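Local coordinates for AopB (Aeromonas hydrophila, PDB 3WXX), which serves as a translocator of the type III secretion system, probably inserting its membrane hairpins into the host membrane during translocon assembly after being held by its chaperone AcrH, at the interface of chains B and A. Residues are numbered along the deposited sequence; one frame, centred on the assembly and turned at random. Chains: chain A, AopB; chain B, AcrH.

Four patches of the AcrH-AopB chaperone-translocator interface are spread over about 12 to 18 Å, measured between the centres of their C-alpha atoms. Contacts 1 and 3 lie farthest apart, at about 18 Å; contact 2 is about 12 Å from each of the others. Chaperone helix 3-11 enters contacts 1, 2 and 4, and the short helix 15-18 joins contacts 3 and 4. On the AopB side, helix 126-151 is common to contacts 1 and 2, whereas contact 3 uses helix 24-42 and contact 4 helices 80-89 and 91-113. This suggests that the chaperone holds together sequence-distant helices of AopB.

Contact 1: the interface of chains B and A. Residues chain B 6; chain A 141, 202-203, 206.
B:Glu6 reaches from the N-terminal helix of the chaperone AcrH to the hydroxyl-bearing start of AopB helix 201-217, and 75 Å² of it is hidden, out of 121 Å² summed over the patch. Its CB passes the methyl CB of A:Ala203 at 4.1 Å, a loose apolar contact. CG then turns away from the backbone N (chi1 169°), and the chain stays extended, which carries the carboxylate toward A:Ser202 and A:Thr206. The carboxylate carbon CD lies 3.9 Å from the backbone O of A:Ser202. At the tip the two oxygens part company. OE2 accepts a hydrogen bond from the hydroxyl OG1 of A:Thr206 at 2.5 Å, a length not to be pressed at this resolution; the donor stands above the carboxylate plane, 36° out of it. OE1 of B:Glu6 takes a weak hydrogen bond from the hydroxyl OG of A:Ser202, at 3.1 Å. The threonine OG1 also bonds to the backbone O of A:Ser202 at 3.1 Å, tying it to its own helix turn; its one hydrogen must be shared or alternate between the two acceptors. The site is a polar anchor of the chaperone-translocator interface, lying where chaperone helix 3-11 meets AopB helix 201-217, with A:Val141 of helix 126-151 alongside.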
ATOM      1  N   GLU B   6     -14.945  11.554   7.168  1.00 54.17           N
ATOM      2  CA  GLU B   6     -15.101  10.128   6.953  1.00 57.40           C
ATOM      3  C   GLU B   6     -15.781   9.782   5.633  1.00 64.56           C
ATOM      4  O   GLU B   6     -15.288   8.930   4.877  1.00 68.98           O
ATOM      5  CB  GLU B   6     -15.880   9.500   8.096  1.00 57.62           C
ATOM      6  CG  GLU B   6     -16.314   8.073   7.830  1.00 63.20           C
ATOM      7  CD  GLU B   6     -16.887   7.369   9.046  1.00 68.51           C
ATOM      8  OE1 GLU B   6     -17.124   8.008  10.102  1.00 76.92           O
ATOM      9  OE2 GLU B   6     -17.099   6.147   8.940  1.00 75.23           O
TER
ATOM     10  N   VAL A 141     -12.215   4.004   3.414  1.00 41.63           N
ATOM     11  CA  VAL A 141     -11.610   3.981   4.728  1.00 42.57           C
ATOM     12  C   VAL A 141     -10.732   2.755   4.882  1.00 43.06           C
ATOM     13  O   VAL A 141      -9.640   2.828   5.461  1.00 40.60           O
ATOM     14  CB  VAL A 141     -12.650   4.004   5.840  1.00 44.39           C
ATOM     15  CG1 VAL A 141     -11.995   3.844   7.196  1.00 45.05           C
ATOM     16  CG2 VAL A 141     -13.391   5.305   5.790  1.00 45.17           C
ATOM     17  N   SER A 202     -14.321   9.096  13.937  1.00 63.89           N
ATOM     18  CA  SER A 202     -15.267   8.114  13.453  1.00 69.74           C
ATOM     19  C   SER A 202     -14.618   7.349  12.289  1.00 68.04           C
ATOM     20  O   SER A 202     -14.883   6.163  12.112  1.00 69.84           O
ATOM     21  CB  SER A 202     -16.637   8.732  13.084  1.00 71.02           C
ATOM     22  OG  SER A 202     -16.514   9.948  12.378  1.00 81.39           O
ATOM     23  N   ALA A 203     -13.758   8.024  11.522  1.00 65.84           N
ATOM     24  CA  ALA A 203     -13.021   7.378  10.440  1.00 61.06           C
ATOM     25  C   ALA A 203     -12.109   6.292  10.991  1.00 59.23           C
ATOM     26  O   ALA A 203     -12.036   5.171  10.448  1.00 58.85           O
ATOM     27  CB  ALA A 203     -12.215   8.394   9.658  1.00 59.65           C
ATOM     28  N   THR A 206     -14.341   3.364  12.236  1.00 45.80           N
ATOM     29  CA  THR A 206     -14.701   2.569  11.054  1.00 44.97           C
ATOM     30  C   THR A 206     -13.512   1.762  10.551  1.00 46.00           C
ATOM     31  O   THR A 206     -13.651   0.597  10.159  1.00 45.89           O
ATOM     32  CB  THR A 206     -15.180   3.482   9.913  1.00 42.53           C
ATOM     33  OG1 THR A 206     -16.367   4.150  10.310  1.00 48.70           O
ATOM     34  CG2 THR A 206     -15.516   2.702   8.658  1.00 46.54           C
TER

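Contact 2: the interface of chains B and A. Residues chain B 9, 57-58, 85; chain A 140, 143-144, 147.
The imidazole of B:His57 lies against A:Ala144 on AopB helix 126-151, a small-residue helix of this SctE/SipB/YopB-family translocator that overlaps two predicted transmembrane segments. Packing is close around this ring. The CA of A:Ala144 sits over one face, 3.9 Å from the ring centroid and displaced toward the rim, as a CH-pi contact. The first torsion of B:His57 (chi1 64°) sets CG between its backbone N and carbonyl carbon, which turns the imidazole onto A:Ala144. Across the opposite face comes CE2 of B:Tyr58, so the imidazole is layered between the AopB helix and a neighbouring chaperone ring. At its edge, in plane, A:Ala143 CB meets the ring carbon CD2 at 3.7 Å. B:His57 CB separately meets A:Ala147 CB at 3.6 Å. Also at the ring's edge, in its plane, the hydroxyl OH of B:Tyr85 donates to the backbone O of B:His57, nearly in line with the carbonyl at 165°, and probably helps brace the loop carrying the imidazole. Away from the ring less surface is hidden: B:Leu9 gives up 5 Å², its side chain meeting A:Ala144 CB through CD1 at 3.9 Å. B:Tyr58 adds 2 Å² of its own and acts mainly as backing for B:His57.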
ATOM      1  N   LEU B   9     -13.442  10.345   2.865  1.00 54.47           N
ATOM      2  CA  LEU B   9     -12.367   9.385   2.862  1.00 51.48           C
ATOM      3  C   LEU B   9     -12.872   8.088   2.257  1.00 50.55           C
ATOM      4  O   LEU B   9     -12.185   7.458   1.438  1.00 51.45           O
ATOM      5  CB  LEU B   9     -11.868   9.151   4.304  1.00 50.01           C
ATOM      6  CG  LEU B   9     -10.659   8.229   4.473  1.00 49.18           C
ATOM      7  CD1 LEU B   9      -9.427   8.840   3.844  1.00 52.52           C
ATOM      8  CD2 LEU B   9     -10.386   7.966   5.927  1.00 54.40           C
ATOM      9  N   HIS B  57      -3.438   7.493  -1.952  1.00 38.01           N
ATOM     10  CA  HIS B  57      -3.278   6.105  -1.636  1.00 43.18           C
ATOM     11  C   HIS B  57      -3.983   5.228  -2.649  1.00 39.40           C
ATOM     12  O   HIS B  57      -4.249   4.042  -2.382  1.00 33.69           O
ATOM     13  CB  HIS B  57      -3.721   5.816  -0.186  1.00 43.74           C
ATOM     14  CG  HIS B  57      -5.186   6.046   0.084  1.00 47.44           C
ATOM     15  ND1 HIS B  57      -5.697   7.263   0.472  1.00 46.43           N
ATOM     16  CD2 HIS B  57      -6.238   5.195   0.078  1.00 51.33           C
ATOM     17  CE1 HIS B  57      -6.994   7.160   0.691  1.00 45.01           C
ATOM     18  NE2 HIS B  57      -7.347   5.910   0.476  1.00 50.93           N
ATOM     19  N   TYR B  58      -4.283   5.829  -3.797  1.00 41.97           N
ATOM     20  CA  TYR B  58      -4.824   5.100  -4.966  1.00 47.37           C
ATOM     21  C   TYR B  58      -3.882   5.055  -6.182  1.00 48.65           C
ATOM     22  O   TYR B  58      -4.158   4.303  -7.081  1.00 48.44           O
ATOM     23  CB  TYR B  58      -6.211   5.620  -5.371  1.00 41.05           C
ATOM     24  CG  TYR B  58      -7.256   5.570  -4.256  1.00 42.32           C
ATOM     25  CD1 TYR B  58      -7.983   4.400  -3.967  1.00 43.72           C
ATOM     26  CD2 TYR B  58      -7.536   6.707  -3.506  1.00 39.90           C
ATOM     27  CE1 TYR B  58      -8.941   4.378  -2.930  1.00 45.49           C
ATOM     28  CE2 TYR B  58      -8.479   6.710  -2.498  1.00 42.29           C
ATOM     29  CZ  TYR B  58      -9.186   5.550  -2.194  1.00 46.53           C
ATOM     30  OH  TYR B  58     -10.094   5.642  -1.153  1.00 46.95           O
ATOM     31  N   TYR B  85      -0.371  -4.229  -2.834  1.00 34.79           N
ATOM     32  CA  TYR B  85      -1.359  -3.149  -2.856  1.00 33.03           C
ATOM     33  C   TYR B  85      -1.347  -2.423  -4.203  1.00 32.38           C
ATOM     34  O   TYR B  85      -2.369  -2.114  -4.726  1.00 30.86           O
ATOM     35  CB  TYR B  85      -1.160  -2.149  -1.713  1.00 30.74           C
ATOM     36  CG  TYR B  85      -2.205  -1.053  -1.649  1.00 27.59           C
ATOM     37  CD1 TYR B  85      -3.380  -1.250  -0.984  1.00 27.60           C
ATOM     38  CD2 TYR B  85      -2.003   0.166  -2.243  1.00 26.48           C
ATOM     39  CE1 TYR B  85      -4.350  -0.262  -0.891  1.00 28.25           C
ATOM     40  CE2 TYR B  85      -2.978   1.158  -2.197  1.00 26.45           C
ATOM     41  CZ  TYR B  85      -4.153   0.955  -1.491  1.00 28.10           C
ATOM     42  OH  TYR B  85      -5.191   1.938  -1.407  1.00 29.01           O
TER
ATOM     43  N   GLY A 140     -13.248   3.262   0.867  1.00 42.72           N
ATOM     44  CA  GLY A 140     -12.122   4.185   0.972  1.00 43.09           C
ATOM     45  C   GLY A 140     -11.465   4.277   2.344  1.00 45.61           C
ATOM     46  O   GLY A 140     -10.264   4.572   2.433  1.00 50.37           O
ATOM     47  N   ALA A 143      -9.200   1.213   2.369  1.00 41.78           N
ATOM     48  CA  ALA A 143      -8.009   1.461   1.575  1.00 42.04           C
ATOM     49  C   ALA A 143      -7.055   2.350   2.354  1.00 38.29           C
ATOM     50  O   ALA A 143      -5.868   2.074   2.413  1.00 33.94           O
ATOM     51  CB  ALA A 143      -8.358   2.131   0.263  1.00 43.58           C
ATOM     52  N   ALA A 144      -7.592   3.436   2.903  1.00 36.76           N
ATOM     53  CA  ALA A 144      -6.792   4.362   3.684  1.00 40.09           C
ATOM     54  C   ALA A 144      -5.979   3.660   4.765  1.00 39.83           C
ATOM     55  O   ALA A 144      -4.769   3.652   4.716  1.00 39.15           O
ATOM     56  CB  ALA A 144      -7.677   5.399   4.332  1.00 44.13           C
ATOM     57  N   ALA A 147      -3.389   1.258   3.277  1.00 34.40           N
ATOM     58  CA  ALA A 147      -2.198   1.870   2.734  1.00 37.73           C
ATOM     59  C   ALA A 147      -1.286   2.357   3.859  1.00 38.63           C
ATOM     60  O   ALA A 147      -0.070   2.253   3.752  1.00 37.82           O
ATOM     61  CB  ALA A 147      -2.561   3.011   1.807  1.00 39.60           C
TER

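Contact 3: the interface of chains B and A. Residues chain B 15, 50-51, 54-55; chain A 28, 32-33.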
ATOM      1  N   LEU B  15      -5.729  12.427   1.057  1.00 50.22           N
ATOM      2  CA  LEU B  15      -5.059  13.483   1.808  1.00 55.37           C
ATOM      3  C   LEU B  15      -4.580  14.641   0.918  1.00 56.91           C
ATOM      4  O   LEU B  15      -4.560  15.779   1.345  1.00 60.09           O
ATOM      5  CB  LEU B  15      -3.856  12.904   2.554  1.00 51.24           C
ATOM      6  CG  LEU B  15      -3.080  13.795   3.504  1.00 48.47           C
ATOM      7  CD1 LEU B  15      -3.908  14.174   4.695  1.00 48.60           C
ATOM      8  CD2 LEU B  15      -1.843  13.056   3.971  1.00 53.02           C
ATOM      9  N   GLN B  50       7.031   6.953   0.468  1.00 43.04           N
ATOM     10  CA  GLN B  50       6.135   6.816   1.599  1.00 47.82           C
ATOM     11  C   GLN B  50       5.193   8.004   1.699  1.00 51.29           C
ATOM     12  O   GLN B  50       4.051   7.847   2.106  1.00 55.79           O
ATOM     13  CB  GLN B  50       6.893   6.695   2.905  1.00 47.94           C
ATOM     14  CG  GLN B  50       7.640   5.393   3.089  1.00 54.81           C
ATOM     15  CD  GLN B  50       8.400   5.385   4.400  1.00 56.87           C
ATOM     16  OE1 GLN B  50       9.432   6.012   4.520  1.00 59.24           O
ATOM     17  NE2 GLN B  50       7.841   4.730   5.408  1.00 57.79           N
ATOM     18  N   ALA B  51       5.683   9.200   1.395  1.00 49.66           N
ATOM     19  CA  ALA B  51       4.864  10.395   1.519  1.00 44.85           C
ATOM     20  C   ALA B  51       3.859  10.397   0.430  1.00 44.80           C
ATOM     21  O   ALA B  51       2.683  10.670   0.651  1.00 48.31           O
ATOM     22  CB  ALA B  51       5.722  11.642   1.427  1.00 48.57           C
ATOM     23  N   VAL B  54       0.965   8.056   0.965  1.00 47.76           N
ATOM     24  CA  VAL B  54       0.034   8.607   1.962  1.00 49.85           C
ATOM     25  C   VAL B  54      -0.794   9.763   1.361  1.00 46.15           C
ATOM     26  O   VAL B  54      -1.954   9.897   1.669  1.00 44.48           O
ATOM     27  CB  VAL B  54       0.812   9.045   3.220  1.00 53.33           C
ATOM     28  CG1 VAL B  54      -0.016   9.976   4.072  1.00 61.55           C
ATOM     29  CG2 VAL B  54       1.248   7.833   4.025  1.00 55.42           C
ATOM     30  N   LEU B  55      -0.176  10.582   0.515  1.00 47.51           N
ATOM     31  CA  LEU B  55      -0.859  11.721  -0.124  1.00 46.59           C
ATOM     32  C   LEU B  55      -1.912  11.291  -1.116  1.00 44.56           C
ATOM     33  O   LEU B  55      -2.973  11.894  -1.178  1.00 46.29           O
ATOM     34  CB  LEU B  55       0.156  12.651  -0.807  1.00 48.45           C
ATOM     35  CG  LEU B  55       0.977  13.458   0.204  1.00 47.94           C
ATOM     36  CD1 LEU B  55       2.234  14.028  -0.405  1.00 46.51           C
ATOM     37  CD2 LEU B  55       0.128  14.558   0.811  1.00 48.08           C
TER
ATOM     38  N   LEU A  28       5.580  19.691   1.908  1.00 83.75           N
ATOM     39  CA  LEU A  28       4.662  18.621   1.488  1.00 77.55           C
ATOM     40  C   LEU A  28       4.965  17.263   2.105  1.00 69.94           C
ATOM     41  O   LEU A  28       4.050  16.522   2.444  1.00 76.62           O
ATOM     42  CB  LEU A  28       4.699  18.482  -0.029  1.00 77.08           C
ATOM     43  CG  LEU A  28       3.666  17.555  -0.654  1.00 78.78           C
ATOM     44  CD1 LEU A  28       2.246  17.940  -0.255  1.00 80.80           C
ATOM     45  CD2 LEU A  28       3.811  17.571  -2.164  1.00 78.35           C
ATOM     46  N   ALA A  32       2.549  15.310   4.893  1.00 75.59           N
ATOM     47  CA  ALA A  32       2.151  13.925   4.690  1.00 68.45           C
ATOM     48  C   ALA A  32       2.519  13.025   5.863  1.00 63.27           C
ATOM     49  O   ALA A  32       1.773  12.097   6.190  1.00 67.92           O
ATOM     50  CB  ALA A  32       2.754  13.401   3.382  1.00 67.75           C
ATOM     51  N   GLN A  33       3.654  13.285   6.499  1.00 65.42           N
ATOM     52  CA  GLN A  33       4.069  12.458   7.647  1.00 76.47           C
ATOM     53  C   GLN A  33       3.506  13.001   8.980  1.00 75.22           C
ATOM     54  O   GLN A  33       3.700  12.395  10.033  1.00 78.06           O
ATOM     55  CB  GLN A  33       5.616  12.301   7.715  1.00 85.52           C
ATOM     56  CG  GLN A  33       6.299  11.533   6.543  1.00101.51           C
ATOM     57  CD  GLN A  33       5.604  10.229   6.062  1.00 97.45           C
ATOM     58  OE1 GLN A  33       5.921   9.109   6.506  1.00 88.19           O
ATOM     59  NE2 GLN A  33       4.668  10.382   5.132  1.00 92.57           N
TER
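A:Ala32 presses its methyl group against B:Leu55 and B:Ala51, and at 56 Å² it hides more surface than any other residue of this patch. Its CB meets the branch carbon CG of B:Leu55 at 3.6 Å and faces B:Ala51 CB at 4.0 Å, so the small side chain allows the two helices to come near each other. The backbone O of the same alanine lies 3.5 Å from CG1 of B:Val54. That branch points away from the valine's backbone N (chi1 163°), which directs it toward the AopB helix. A:Gln33, with 34 Å² hidden, is the second main contributor. Its chain bends at chi2 (-44°) and folds the terminal amide over the chaperone helix, bringing NE2 to 3.6 Å from B:Ala51 CA. The separation of NE2 from the backbone O of B:Gln50, 4.0 Å, is too long to count as a hydrogen bond. B:Val54 ranks third, with 23 Å². At the flank, B:Leu55 CD1 rests 3.8 Å from A:Leu28 CG, where the two leucine side chains cross obliquely. This helix-to-helix packing patch of the chaperone-translocator interface sets AopB helix 24-42 against the C-terminal half of chaperone helix 42-55, while B:Leu15 of helix 15-18 borders A:Ala32.

Contact 4: the interface of chains B and A. Residues chain B 8, 12, 17; chain A 86, 90, 93-94.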
ATOM      1  N   PHE B   8     -15.920  11.511   3.052  1.00 55.52           N
ATOM      2  CA  PHE B   8     -15.019  11.927   1.998  1.00 57.52           C
ATOM      3  C   PHE B   8     -14.006  10.816   1.757  1.00 56.24           C
ATOM      4  O   PHE B   8     -13.757  10.395   0.622  1.00 61.68           O
ATOM      5  CB  PHE B   8     -14.295  13.217   2.422  1.00 58.54           C
ATOM      6  CG  PHE B   8     -13.381  13.776   1.373  1.00 59.67           C
ATOM      7  CD1 PHE B   8     -13.898  14.295   0.190  1.00 62.36           C
ATOM      8  CD2 PHE B   8     -12.011  13.780   1.559  1.00 60.79           C
ATOM      9  CE1 PHE B   8     -13.069  14.822  -0.782  1.00 59.53           C
ATOM     10  CE2 PHE B   8     -11.163  14.298   0.588  1.00 60.81           C
ATOM     11  CZ  PHE B   8     -11.699  14.823  -0.579  1.00 64.32           C
ATOM     12  N   GLY B  12     -13.522   7.967  -1.470  1.00 42.37           N
ATOM     13  CA  GLY B  12     -12.313   7.846  -2.259  1.00 41.11           C
ATOM     14  C   GLY B  12     -11.523   9.125  -2.316  1.00 41.66           C
ATOM     15  O   GLY B  12     -10.571   9.233  -3.084  1.00 37.13           O
HETATM   16  N   MSE B  17      -6.081  15.837  -1.766  1.00 56.86           N
HETATM   17  CA  MSE B  17      -7.279  16.627  -1.968  1.00 61.77           C
HETATM   18  C   MSE B  17      -7.600  17.462  -0.750  1.00 65.13           C
HETATM   19  O   MSE B  17      -7.996  18.624  -0.854  1.00 55.65           O
HETATM   20  CB  MSE B  17      -8.426  15.665  -2.274  1.00 58.07           C
HETATM   21  CG  MSE B  17      -8.356  15.225  -3.720  1.00 55.31           C
HETATM   22 SE   MSE B  17      -9.697  13.810  -3.928  1.00 64.23          SE
HETATM   23  CE  MSE B  17      -8.972  13.101  -5.620  1.00 57.28           C
TER
ATOM     24  N   ILE A  86     -14.335  20.817  -2.811  1.00 74.92           N
ATOM     25  CA  ILE A  86     -13.190  19.944  -3.106  1.00 64.44           C
ATOM     26  C   ILE A  86     -13.694  18.708  -3.827  1.00 67.38           C
ATOM     27  O   ILE A  86     -13.209  18.323  -4.886  1.00 68.18           O
ATOM     28  CB  ILE A  86     -12.468  19.528  -1.815  1.00 57.31           C
ATOM     29  CG1 ILE A  86     -11.729  20.723  -1.218  1.00 56.99           C
ATOM     30  CG2 ILE A  86     -11.483  18.415  -2.110  1.00 56.84           C
ATOM     31  CD1 ILE A  86     -11.387  20.580   0.240  1.00 57.35           C
ATOM     32  N   ASN A  90     -12.891  17.529  -7.764  1.00 75.92           N
ATOM     33  CA  ASN A  90     -12.196  16.268  -8.052  1.00 73.41           C
ATOM     34  C   ASN A  90     -13.131  15.132  -8.374  1.00 71.29           C
ATOM     35  O   ASN A  90     -12.774  13.985  -8.167  1.00 80.18           O
ATOM     36  CB  ASN A  90     -11.360  15.828  -6.853  1.00 69.03           C
ATOM     37  CG  ASN A  90     -10.296  16.812  -6.510  1.00 66.20           C
ATOM     38  OD1 ASN A  90      -9.200  16.756  -7.060  1.00 69.93           O
ATOM     39  ND2 ASN A  90     -10.598  17.723  -5.587  1.00 65.25           N
ATOM     40  N   LYS A  93     -11.168  12.243 -10.418  1.00 64.99           N
ATOM     41  CA  LYS A  93     -10.293  11.342  -9.654  1.00 67.83           C
ATOM     42  C   LYS A  93     -11.085  10.477  -8.678  1.00 63.02           C
ATOM     43  O   LYS A  93     -10.845   9.266  -8.564  1.00 59.41           O
ATOM     44  CB  LYS A  93      -9.209  12.112  -8.906  1.00 71.77           C
ATOM     45  CG  LYS A  93      -7.915  12.297  -9.679  1.00 79.13           C
ATOM     46  CD  LYS A  93      -6.737  12.031  -8.774  1.00 86.27           C
ATOM     47  CE  LYS A  93      -5.410  12.426  -9.405  1.00 94.59           C
ATOM     48  NZ  LYS A  93      -5.105  11.446 -10.476  1.00107.17           N
ATOM     49  N   ILE A  94     -12.064  11.080  -8.015  1.00 57.50           N
ATOM     50  CA  ILE A  94     -12.842  10.338  -7.036  1.00 57.31           C
ATOM     51  C   ILE A  94     -13.563   9.165  -7.667  1.00 53.24           C
ATOM     52  O   ILE A  94     -13.585   8.057  -7.100  1.00 50.83           O
ATOM     53  CB  ILE A  94     -13.802  11.249  -6.254  1.00 52.93           C
ATOM     54  CG1 ILE A  94     -12.957  12.117  -5.303  1.00 50.60           C
ATOM     55  CG2 ILE A  94     -14.810  10.430  -5.462  1.00 48.15           C
ATOM     56  CD1 ILE A  94     -13.770  13.087  -4.493  1.00 51.78           C
TER
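B:Met17, modelled as selenomethionine, extends its side chain between A:Asn90, A:Lys93 and A:Ile94 and hides 93 Å², about half of the surface buried in this patch. The apolar contacts come first. With the chain extended beyond CG (chi2 172°), its successive atoms meet different partners. CG of B:Met17 lies 3.8 Å from CG of A:Asn90 and about equally far from its OD1 and ND2, hence over the flat amide, and these two side chains run past each other in opposite directions. The selenium SE is 3.9 Å from A:Ile94 CG1, while the terminal methyl CE reaches A:Lys93 CB at 3.4 Å. Thus the lysine contributes the aliphatic base of its chain. B:Phe8 adds an aromatic contact: its ring carbon CZ touches A:Ile86 CG2 at 3.9 Å, the two side chains crossing at about a right angle. B:Met17 CB lies at the edge of that phenyl ring, in its plane, joining the two chaperone residues. Polar support comes from within AopB. ND2 of A:Asn90 donates to the backbone O of A:Ile86 at 2.8 Å, which ties the amide to the end of helix 80-89 and helps fix the surface met by the selenomethionine. The bond is fairly straight, 156° at the hydrogen, but its donor stands 38° out of the carbonyl plane.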